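Local coordinates for protein putative xylanase (PDB 2P1G) that is a putative xylanase that probably hydrolyses glycosyl bonds, although its sequence belongs to an N-acetylmuramoyl-L-alanine amidase-like family, at residues N71-D83 with R88-Q102. Sequence-based numbering, arbitrary orientation.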
ATOM      1  N   ASN A  71      -4.404 -15.786   2.402  1.00 13.64           N
ATOM      2  CA  ASN A  71      -3.560 -14.801   1.704  1.00 12.96           C
ATOM      3  C   ASN A  71      -3.643 -13.423   2.373  1.00 11.95           C
ATOM      4  O   ASN A  71      -2.623 -12.771   2.632  1.00 11.20           O
ATOM      5  CB  ASN A  71      -3.965 -14.695   0.226  1.00 12.85           C
ATOM      6  CG  ASN A  71      -3.686 -15.975  -0.569  1.00 14.98           C
ATOM      7  OD1 ASN A  71      -2.971 -16.872  -0.111  1.00 18.82           O
ATOM      8  ND2 ASN A  71      -4.241 -16.051  -1.775  1.00 16.34           N
ATOM      9  N   LEU A  72      -4.860 -12.986   2.658  1.00 11.25           N
ATOM     10  CA  LEU A  72      -5.061 -11.669   3.238  1.00 10.74           C
ATOM     11  C   LEU A  72      -4.364 -11.573   4.576  1.00 10.10           C
ATOM     12  O   LEU A  72      -3.713 -10.563   4.859  1.00 10.20           O
ATOM     13  CB  LEU A  72      -6.548 -11.350   3.386  1.00 11.15           C
ATOM     14  CG  LEU A  72      -6.866  -9.969   3.967  1.00 10.83           C
ATOM     15  CD1 LEU A  72      -6.453  -8.848   2.999  1.00 10.55           C
ATOM     16  CD2 LEU A  72      -8.354  -9.853   4.282  1.00 11.95           C
ATOM     17  N   GLN A  73      -4.468 -12.623   5.390  1.00  9.29           N
ATOM     18  CA  GLN A  73      -3.809 -12.611   6.695  1.00  9.51           C
ATOM     19  C   GLN A  73      -2.281 -12.491   6.519  1.00  8.80           C
ATOM     20  O   GLN A  73      -1.623 -11.728   7.233  1.00  9.45           O
ATOM     21  CB  GLN A  73      -4.173 -13.859   7.494  1.00  9.50           C
ATOM     22  CG  GLN A  73      -3.464 -13.922   8.832  1.00  9.58           C
ATOM     23  CD  GLN A  73      -4.064 -14.936   9.749  1.00 10.91           C
ATOM     24  OE1 GLN A  73      -5.254 -15.279   9.637  1.00 11.89           O
ATOM     25  NE2 GLN A  73      -3.256 -15.428  10.671  1.00 12.17           N
ATOM     26  N   ARG A  74      -1.749 -13.211   5.535  1.00  8.82           N
ATOM     27  CA  ARG A  74      -0.322 -13.179   5.203  1.00  9.53           C
ATOM     28  C   ARG A  74       0.194 -11.819   4.728  1.00  9.32           C
ATOM     29  O   ARG A  74       1.362 -11.458   4.944  1.00  9.88           O
ATOM     30  CB  ARG A  74      -0.026 -14.232   4.137  1.00  9.44           C
ATOM     31  CG  ARG A  74      -0.078 -15.693   4.696  1.00  8.90           C
ATOM     32  CD  ARG A  74       0.289 -16.680   3.597  1.00 10.34           C
ATOM     33  NE  ARG A  74       1.653 -16.449   3.088  1.00 10.08           N
ATOM     34  CZ  ARG A  74       2.135 -16.906   1.938  1.00 10.53           C
ATOM     35  NH1 ARG A  74       1.401 -17.669   1.133  1.00 11.84           N
ATOM     36  NH2 ARG A  74       3.371 -16.610   1.595  1.00 12.05           N
ATOM     37  N   ILE A  75      -0.668 -11.079   4.048  1.00  9.21           N
ATOM     38  CA  ILE A  75      -0.306  -9.730   3.548  1.00 10.33           C
ATOM     39  C   ILE A  75      -0.498  -8.602   4.563  1.00 10.38           C
ATOM     40  O   ILE A  75       0.280  -7.607   4.599  1.00  9.96           O
ATOM     41  CB  ILE A  75      -1.148  -9.442   2.308  1.00 10.40           C
ATOM     42  CG1 ILE A  75      -0.717 -10.385   1.162  1.00 11.59           C
ATOM     43  CG2 ILE A  75      -1.050  -7.990   1.892  1.00 12.76           C
ATOM     44  CD1 ILE A  75      -1.863 -10.616   0.172  1.00 12.62           C
ATOM     45  N   ARG A  76      -1.542  -8.738   5.375  1.00  9.76           N
ATOM     46  CA  ARG A  76      -1.944  -7.651   6.271  1.00  9.69           C
ATOM     47  C   ARG A  76      -1.178  -7.619   7.578  1.00  9.47           C
ATOM     48  O   ARG A  76      -0.978  -6.545   8.144  1.00 10.14           O
ATOM     49  CB  ARG A  76      -3.451  -7.749   6.568  1.00  9.20           C
ATOM     50  CG  ARG A  76      -3.966  -6.700   7.558  1.00 10.32           C
ATOM     51  CD  ARG A  76      -5.497  -6.654   7.535  1.00 11.37           C
ATOM     52  NE  ARG A  76      -6.046  -6.109   6.291  1.00 12.14           N
ATOM     53  CZ  ARG A  76      -7.347  -6.173   5.989  1.00 14.85           C
ATOM     54  NH1 ARG A  76      -8.195  -6.737   6.851  1.00 12.32           N
ATOM     55  NH2 ARG A  76      -7.809  -5.675   4.846  1.00 14.55           N
ATOM     56  N   TYR A  77      -0.738  -8.785   8.038  1.00  9.07           N
ATOM     57  CA  TYR A  77      -0.070  -8.917   9.329  1.00  9.43           C
ATOM     58  C   TYR A  77       1.370  -9.317   9.165  1.00  9.77           C
ATOM     59  O   TYR A  77       1.687 -10.088   8.263  1.00  9.56           O
ATOM     60  CB  TYR A  77      -0.815  -9.958  10.201  1.00  9.73           C
ATOM     61  CG  TYR A  77      -2.190  -9.463  10.555  1.00 11.21           C
ATOM     62  CD1 TYR A  77      -2.378  -8.614  11.648  1.00  9.88           C
ATOM     63  CD2 TYR A  77      -3.293  -9.778   9.751  1.00 10.98           C
ATOM     64  CE1 TYR A  77      -3.657  -8.130  11.947  1.00 10.89           C
ATOM     65  CE2 TYR A  77      -4.565  -9.297  10.047  1.00 12.52           C
ATOM     66  CZ  TYR A  77      -4.723  -8.471  11.152  1.00 10.55           C
ATOM     67  OH  TYR A  77      -5.977  -8.007  11.455  1.00 13.08           O
ATOM     68  N   ARG A  78       2.234  -8.783  10.036  1.00  9.80           N
ATOM     69  CA  ARG A  78       3.679  -9.119  10.062  1.00  9.88           C
ATOM     70  C   ARG A  78       3.855 -10.632  10.169  1.00 10.89           C
ATOM     71  O   ARG A  78       3.459 -11.233  11.175  1.00 10.26           O
ATOM     72  CB  ARG A  78       4.347  -8.452  11.271  1.00  9.89           C
ATOM     73  CG  ARG A  78       5.866  -8.504  11.276  1.00 10.25           C
ATOM     74  CD  ARG A  78       6.416  -7.627  12.388  1.00 12.67           C
ATOM     75  NE  ARG A  78       6.269  -6.200  12.065  1.00 12.52           N
ATOM     76  CZ  ARG A  78       5.280  -5.432  12.512  1.00 12.55           C
ATOM     77  NH1 ARG A  78       4.381  -5.943  13.349  1.00 11.65           N
ATOM     78  NH2 ARG A  78       5.209  -4.149  12.163  1.00 12.79           N
ATOM     79  N   ASP A  79       4.437 -11.235   9.122  1.00 11.73           N
ATOM     80  CA  ASP A  79       4.656 -12.689   9.068  1.00 12.83           C
ATOM     81  C   ASP A  79       3.356 -13.487   9.206  1.00 12.17           C
ATOM     82  O   ASP A  79       3.381 -14.643   9.659  1.00 11.86           O
ATOM     83  CB  ASP A  79       5.665 -13.138  10.142  1.00 13.29           C
ATOM     84  CG  ASP A  79       7.025 -12.446  10.004  1.00 17.10           C
ATOM     85  OD1 ASP A  79       7.498 -12.272   8.870  1.00 17.41           O
ATOM     86  OD2 ASP A  79       7.613 -12.077  11.041  1.00 21.16           O
ATOM     87  N   GLY A  80       2.229 -12.890   8.823  1.00 11.44           N
ATOM     88  CA  GLY A  80       0.942 -13.578   8.872  1.00 12.00           C
ATOM     89  C   GLY A  80       0.401 -13.901  10.256  1.00 12.33           C
ATOM     90  O   GLY A  80      -0.557 -14.680  10.386  1.00 13.09           O
ATOM     91  N   LYS A  81       0.986 -13.281  11.282  1.00 11.45           N
ATOM     92  CA  LYS A  81       0.585 -13.548  12.663  1.00 12.43           C
ATOM     93  C   LYS A  81      -0.261 -12.420  13.233  1.00 12.13           C
ATOM     94  O   LYS A  81       0.199 -11.274  13.317  1.00 12.66           O
ATOM     95  CB  LYS A  81       1.832 -13.749  13.548  1.00 12.55           C
ATOM     96  CG  LYS A  81       1.473 -13.929  15.029  1.00 14.39           C
ATOM     97  CD  LYS A  81       2.679 -14.334  15.858  1.00 18.95           C
ATOM     98  CE  LYS A  81       2.262 -14.370  17.346  1.00 18.13           C
ATOM     99  NZ  LYS A  81       3.415 -14.672  18.270  1.00 24.31           N
ATOM    100  N   ILE A  82      -1.475 -12.749  13.674  1.00 12.92           N
ATOM    101  CA  ILE A  82      -2.368 -11.733  14.249  1.00 12.96           C
ATOM    102  C   ILE A  82      -2.076 -11.635  15.753  1.00 13.41           C
ATOM    103  O   ILE A  82      -2.228 -12.628  16.496  1.00 12.99           O
ATOM    104  CB  ILE A  82      -3.856 -12.063  13.975  1.00 13.61           C
ATOM    105  CG1 ILE A  82      -4.102 -12.235  12.470  1.00 14.35           C
ATOM    106  CG2 ILE A  82      -4.786 -10.993  14.582  1.00 13.15           C
ATOM    107  CD1 ILE A  82      -5.541 -12.491  12.104  1.00 13.55           C
ATOM    108  N   ASP A  83      -1.612 -10.464  16.184  1.00 13.09           N
ATOM    109  CA  ASP A  83      -1.182 -10.267  17.574  1.00 14.14           C
ATOM    110  C   ASP A  83      -1.339  -8.793  17.986  1.00 13.56           C
ATOM    111  O   ASP A  83      -0.362  -8.069  18.207  1.00 13.80           O
ATOM    112  CB  ASP A  83       0.253 -10.755  17.765  1.00 14.17           C
ATOM    113  CG  ASP A  83       0.713 -10.728  19.218  1.00 17.64           C
ATOM    114  OD1 ASP A  83      -0.137 -10.687  20.140  1.00 19.15           O
ATOM    115  OD2 ASP A  83       1.942 -10.761  19.423  1.00 20.00           O
ATOM    116  N   ARG A  88      -0.406  -5.503  12.818  1.00 12.22           N
ATOM    117  CA  ARG A  88      -0.894  -5.131  11.496  1.00 12.69           C
ATOM    118  C   ARG A  88       0.142  -4.212  10.862  1.00 11.92           C
ATOM    119  O   ARG A  88       0.759  -3.394  11.542  1.00 11.46           O
ATOM    120  CB  ARG A  88      -2.225  -4.400  11.621  1.00 12.66           C
ATOM    121  CG  ARG A  88      -3.237  -4.707  10.534  1.00 17.03           C
ATOM    122  CD  ARG A  88      -4.648  -4.401  11.104  1.00 21.47           C
ATOM    123  NE  ARG A  88      -4.894  -3.037  10.775  1.00 24.30           N
ATOM    124  CZ  ARG A  88      -5.557  -2.125  11.456  1.00 21.26           C
ATOM    125  NH1 ARG A  88      -6.156  -2.342  12.644  1.00 20.16           N
ATOM    126  NH2 ARG A  88      -5.598  -0.955  10.882  1.00 22.86           N
ATOM    127  N   LEU A  89       0.334  -4.336   9.553  1.00 11.59           N
ATOM    128  CA  LEU A  89       1.400  -3.602   8.905  1.00 12.53           C
ATOM    129  C   LEU A  89       0.896  -2.224   8.485  1.00 14.21           C
ATOM    130  O   LEU A  89       0.272  -2.070   7.415  1.00 16.90           O
ATOM    131  CB  LEU A  89       1.920  -4.391   7.701  1.00 12.08           C
ATOM    132  CG  LEU A  89       2.663  -5.666   8.095  1.00 10.60           C
ATOM    133  CD1 LEU A  89       2.539  -6.698   6.990  1.00  9.76           C
ATOM    134  CD2 LEU A  89       4.125  -5.376   8.443  1.00 11.41           C
ATOM    135  N   HIS A  90       1.138  -1.239   9.341  1.00 13.62           N
ATOM    136  CA  HIS A  90       0.636   0.127   9.130  1.00 13.31           C
ATOM    137  C   HIS A  90       1.506   0.966   8.215  1.00 13.05           C
ATOM    138  O   HIS A  90       0.987   1.727   7.402  1.00 13.65           O
ATOM    139  CB  HIS A  90       0.517   0.825  10.482  1.00 13.89           C
ATOM    140  CG  HIS A  90      -0.359   0.087  11.444  1.00 13.31           C
ATOM    141  ND1 HIS A  90      -1.718  -0.037  11.250  1.00 13.32           N
ATOM    142  CD2 HIS A  90      -0.077  -0.573  12.592  1.00 13.23           C
ATOM    143  CE1 HIS A  90      -2.233  -0.745  12.237  1.00 14.50           C
ATOM    144  NE2 HIS A  90      -1.256  -1.093  13.056  1.00 11.80           N
ATOM    145  N   TYR A  91       2.823   0.881   8.363  1.00 12.40           N
ATOM    146  CA  TYR A  91       3.674   1.620   7.427  1.00 11.92           C
ATOM    147  C   TYR A  91       3.822   0.810   6.161  1.00 11.93           C
ATOM    148  O   TYR A  91       4.180  -0.356   6.211  1.00 12.33           O
ATOM    149  CB  TYR A  91       5.056   1.848   8.009  1.00 12.24           C
ATOM    150  CG  TYR A  91       5.103   2.966   9.027  1.00 11.64           C
ATOM    151  CD1 TYR A  91       5.146   4.305   8.619  1.00 12.57           C
ATOM    152  CD2 TYR A  91       5.085   2.687  10.379  1.00 11.62           C
ATOM    153  CE1 TYR A  91       5.189   5.338   9.547  1.00 12.95           C
ATOM    154  CE2 TYR A  91       5.136   3.711  11.317  1.00 11.08           C
ATOM    155  CZ  TYR A  91       5.188   5.021  10.896  1.00 12.74           C
ATOM    156  OH  TYR A  91       5.236   6.020  11.823  1.00 13.05           O
ATOM    157  N   ILE A  92       3.590   1.448   5.027  1.00 12.03           N
ATOM    158  CA  ILE A  92       3.716   0.774   3.727  1.00 12.45           C
ATOM    159  C   ILE A  92       5.101   0.192   3.427  1.00 11.36           C
ATOM    160  O   ILE A  92       5.189  -0.869   2.824  1.00 11.10           O
ATOM    161  CB  ILE A  92       3.120   1.632   2.612  1.00 11.74           C
ATOM    162  CG1 ILE A  92       1.619   1.797   2.873  1.00 15.13           C
ATOM    163  CG2 ILE A  92       3.320   0.978   1.249  1.00 13.44           C
ATOM    164  CD1 ILE A  92       0.941   2.850   1.999  1.00 18.83           C
ATOM    165  N   SER A  93       6.187   0.829   3.891  1.00 11.07           N
ATOM    166  CA  SER A  93       7.521   0.244   3.710  1.00 11.84           C
ATOM    167  C   SER A  93       7.585  -1.106   4.359  1.00 11.39           C
ATOM    168  O   SER A  93       8.187  -2.028   3.841  1.00 11.50           O
ATOM    169  CB  SER A  93       8.634   1.115   4.311  1.00 12.31           C
ATOM    170  OG  SER A  93       8.725   2.323   3.579  1.00 16.35           O
ATOM    171  N   ASP A  94       6.962  -1.205   5.528  1.00 11.28           N
ATOM    172  CA  ASP A  94       6.966  -2.428   6.301  1.00 11.22           C
ATOM    173  C   ASP A  94       6.087  -3.495   5.599  1.00 10.23           C
ATOM    174  O   ASP A  94       6.470  -4.665   5.489  1.00 10.11           O
ATOM    175  CB  ASP A  94       6.384  -2.082   7.665  1.00 11.71           C
ATOM    176  CG  ASP A  94       6.784  -3.046   8.747  1.00 14.58           C
ATOM    177  OD1 ASP A  94       7.618  -3.963   8.535  1.00 17.68           O
ATOM    178  OD2 ASP A  94       6.235  -2.866   9.859  1.00 18.13           O
ATOM    179  N   TRP A  95       4.915  -3.056   5.149  1.00  9.57           N
ATOM    180  CA  TRP A  95       3.980  -3.865   4.372  1.00  9.12           C
ATOM    181  C   TRP A  95       4.673  -4.444   3.133  1.00  9.58           C
ATOM    182  O   TRP A  95       4.561  -5.651   2.829  1.00  8.59           O
ATOM    183  CB  TRP A  95       2.795  -2.999   3.978  1.00  9.95           C
ATOM    184  CG  TRP A  95       1.637  -3.683   3.313  1.00 11.00           C
ATOM    185  CD1 TRP A  95       0.508  -4.135   3.912  1.00 12.47           C
ATOM    186  CD2 TRP A  95       1.484  -3.947   1.909  1.00 12.56           C
ATOM    187  NE1 TRP A  95      -0.342  -4.693   2.977  1.00 13.49           N
ATOM    188  CE2 TRP A  95       0.232  -4.577   1.737  1.00 13.68           C
ATOM    189  CE3 TRP A  95       2.282  -3.702   0.780  1.00 13.94           C
ATOM    190  CZ2 TRP A  95      -0.241  -4.977   0.480  1.00 13.08           C
ATOM    191  CZ3 TRP A  95       1.815  -4.098  -0.463  1.00 11.94           C
ATOM    192  CH2 TRP A  95       0.563  -4.723  -0.608  1.00 13.00           C
ATOM    193  N   ILE A  96       5.363  -3.574   2.411  1.00  7.85           N
ATOM    194  CA  ILE A  96       6.121  -4.028   1.225  1.00  9.32           C
ATOM    195  C   ILE A  96       7.207  -5.054   1.625  1.00  9.57           C
ATOM    196  O   ILE A  96       7.322  -6.109   1.006  1.00  9.81           O
ATOM    197  CB  ILE A  96       6.753  -2.841   0.462  1.00  8.96           C
ATOM    198  CG1 ILE A  96       5.674  -1.987  -0.182  1.00  9.12           C
ATOM    199  CG2 ILE A  96       7.741  -3.358  -0.592  1.00  9.37           C
ATOM    200  CD1 ILE A  96       6.159  -0.624  -0.661  1.00  8.51           C
ATOM    201  N   ASN A  97       7.980  -4.758   2.667  1.00 10.69           N
ATOM    202  CA  ASN A  97       9.030  -5.685   3.125  1.00 12.03           C
ATOM    203  C   ASN A  97       8.439  -7.061   3.465  1.00 11.08           C
ATOM    204  O   ASN A  97       9.027  -8.089   3.147  1.00 10.00           O
ATOM    205  CB  ASN A  97       9.736  -5.124   4.359  1.00 13.19           C
ATOM    206  CG  ASN A  97      10.883  -5.989   4.812  1.00 17.94           C
ATOM    207  OD1 ASN A  97      11.854  -6.208   4.067  1.00 24.19           O
ATOM    208  ND2 ASN A  97      10.777  -6.515   6.030  1.00 21.65           N
ATOM    209  N   ASN A  98       7.273  -7.059   4.116  1.00 10.34           N
ATOM    210  CA  ASN A  98       6.613  -8.298   4.531  1.00 10.85           C
ATOM    211  C   ASN A  98       6.288  -9.156   3.318  1.00 11.18           C
ATOM    212  O   ASN A  98       6.536 -10.368   3.305  1.00 10.73           O
ATOM    213  CB  ASN A  98       5.332  -7.989   5.327  1.00 10.34           C
ATOM    214  CG  ASN A  98       4.560  -9.260   5.728  1.00 11.17           C
ATOM    215  OD1 ASN A  98       5.045 -10.049   6.536  1.00 13.68           O
ATOM    216  ND2 ASN A  98       3.354  -9.430   5.185  1.00 11.28           N
ATOM    217  N   ALA A  99       5.754  -8.511   2.288  1.00 10.70           N
ATOM    218  CA  ALA A  99       5.259  -9.217   1.124  1.00 10.87           C
ATOM    219  C   ALA A  99       6.443  -9.664   0.270  1.00 10.73           C
ATOM    220  O   ALA A  99       6.419 -10.763  -0.265  1.00 11.51           O
ATOM    221  CB  ALA A  99       4.322  -8.313   0.324  1.00  9.82           C
ATOM    222  N   VAL A 100       7.482  -8.825   0.174  1.00  9.70           N
ATOM    223  CA  VAL A 100       8.659  -9.172  -0.624  1.00 10.79           C
ATOM    224  C   VAL A 100       9.413 -10.342   0.005  1.00 11.41           C
ATOM    225  O   VAL A 100       9.791 -11.287  -0.701  1.00 11.29           O
ATOM    226  CB  VAL A 100       9.601  -7.976  -0.854  1.00 11.23           C
ATOM    227  CG1 VAL A 100      10.901  -8.459  -1.564  1.00 13.48           C
ATOM    228  CG2 VAL A 100       8.926  -6.921  -1.690  1.00 11.54           C
ATOM    229  N   ARG A 101       9.605 -10.294   1.324  1.00 11.59           N
ATOM    230  CA  ARG A 101      10.319 -11.366   2.052  1.00 13.15           C
ATOM    231  C   ARG A 101       9.602 -12.713   1.973  1.00 12.44           C
ATOM    232  O   ARG A 101      10.244 -13.760   2.062  1.00 12.70           O
ATOM    233  CB  ARG A 101      10.523 -10.993   3.517  1.00 13.63           C
ATOM    234  CG  ARG A 101      11.400  -9.764   3.746  1.00 19.94           C
ATOM    235  CD  ARG A 101      12.852 -10.093   3.901  1.00 30.53           C
ATOM    236  NE  ARG A 101      13.607  -8.906   4.314  1.00 38.04           N
ATOM    237  CZ  ARG A 101      14.047  -8.668   5.551  1.00 41.79           C
ATOM    238  NH1 ARG A 101      13.830  -9.546   6.532  1.00 43.78           N
ATOM    239  NH2 ARG A 101      14.724  -7.553   5.805  1.00 42.87           N
ATOM    240  N   GLN A 102       8.279 -12.696   1.832  1.00 11.80           N
ATOM    241  CA  GLN A 102       7.522 -13.934   1.630  1.00 11.67           C
ATOM    242  C   GLN A 102       7.449 -14.375   0.170  1.00 12.49           C
ATOM    243  O   GLN A 102       6.874 -15.414  -0.122  1.00 13.20           O
ATOM    244  CB  GLN A 102       6.086 -13.819   2.167  1.00 11.55           C
ATOM    245  CG  GLN A 102       5.938 -13.744   3.696  1.00 11.78           C
ATOM    246  CD  GLN A 102       4.482 -13.685   4.120  1.00 11.45           C
ATOM    247  OE1 GLN A 102       3.666 -14.543   3.758  1.00 12.21           O
ATOM    248  NE2 GLN A 102       4.138 -12.657   4.877  1.00 14.28           N
TER
HETATM  249  O   HOH W   1       2.532  -7.571   3.215  1.00  9.83           O
HETATM  250  O   HOH W   2       2.985  -2.460  12.740  1.00 12.86           O
HETATM  251  O   HOH W   3       8.581  -5.220  10.632  1.00 23.53           O
HETATM  252  O   HOH W   4       7.749 -11.666   5.873  1.00 31.04           O
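With CG turned anti to the backbone N (chi1 177°), Asn98 sends its amide from helix 92-101 to the C-terminal end of helix 65-76, while Gln102, with CG anti to its carbonyl carbon (chi1 -70°) and the chain extended beyond it, brings its own amide to the same end. The two helices are consecutive, joined by a long loop, with axes at 127° and a single beta bridge, Tyr77 to Arg88, where the loop returns. The last carbonyls of a helix have no i+4 amide to receive, and side-chain amides can take that place: Asn98 ND2 donates to Arg74 O at 2.9 Å, in the carbonyl plane, and Gln102 NE2 reaches the same oxygen at 3.0 Å, tilted from that plane. Asn98 OD1 accepts from Asp79 N at 2.9 Å; donor and acceptor demands on its two ends define which way round the amide lies. Arg74 answers Gln102 side-on, NE and NH2 both gripping OE1 with the two flat groups nearly coplanar. Leu89's branched apolar side chain packs on the backbone of the turn after helix 65-76, while Leu89 N donates to Arg76 O. Toward helix 43-54, Ile75 CG2 packs 3.4 Å from Trp95 CZ2; the indole NE1 hydrogen-bonds to Glu48 of that helix. Nearer the start of helix 92-101, a salt bridge joins Arg78 NH2 to the syn side of Asp94 OD2 at 2.8 Å, and a water links Arg78 NE to Asp94 OD1.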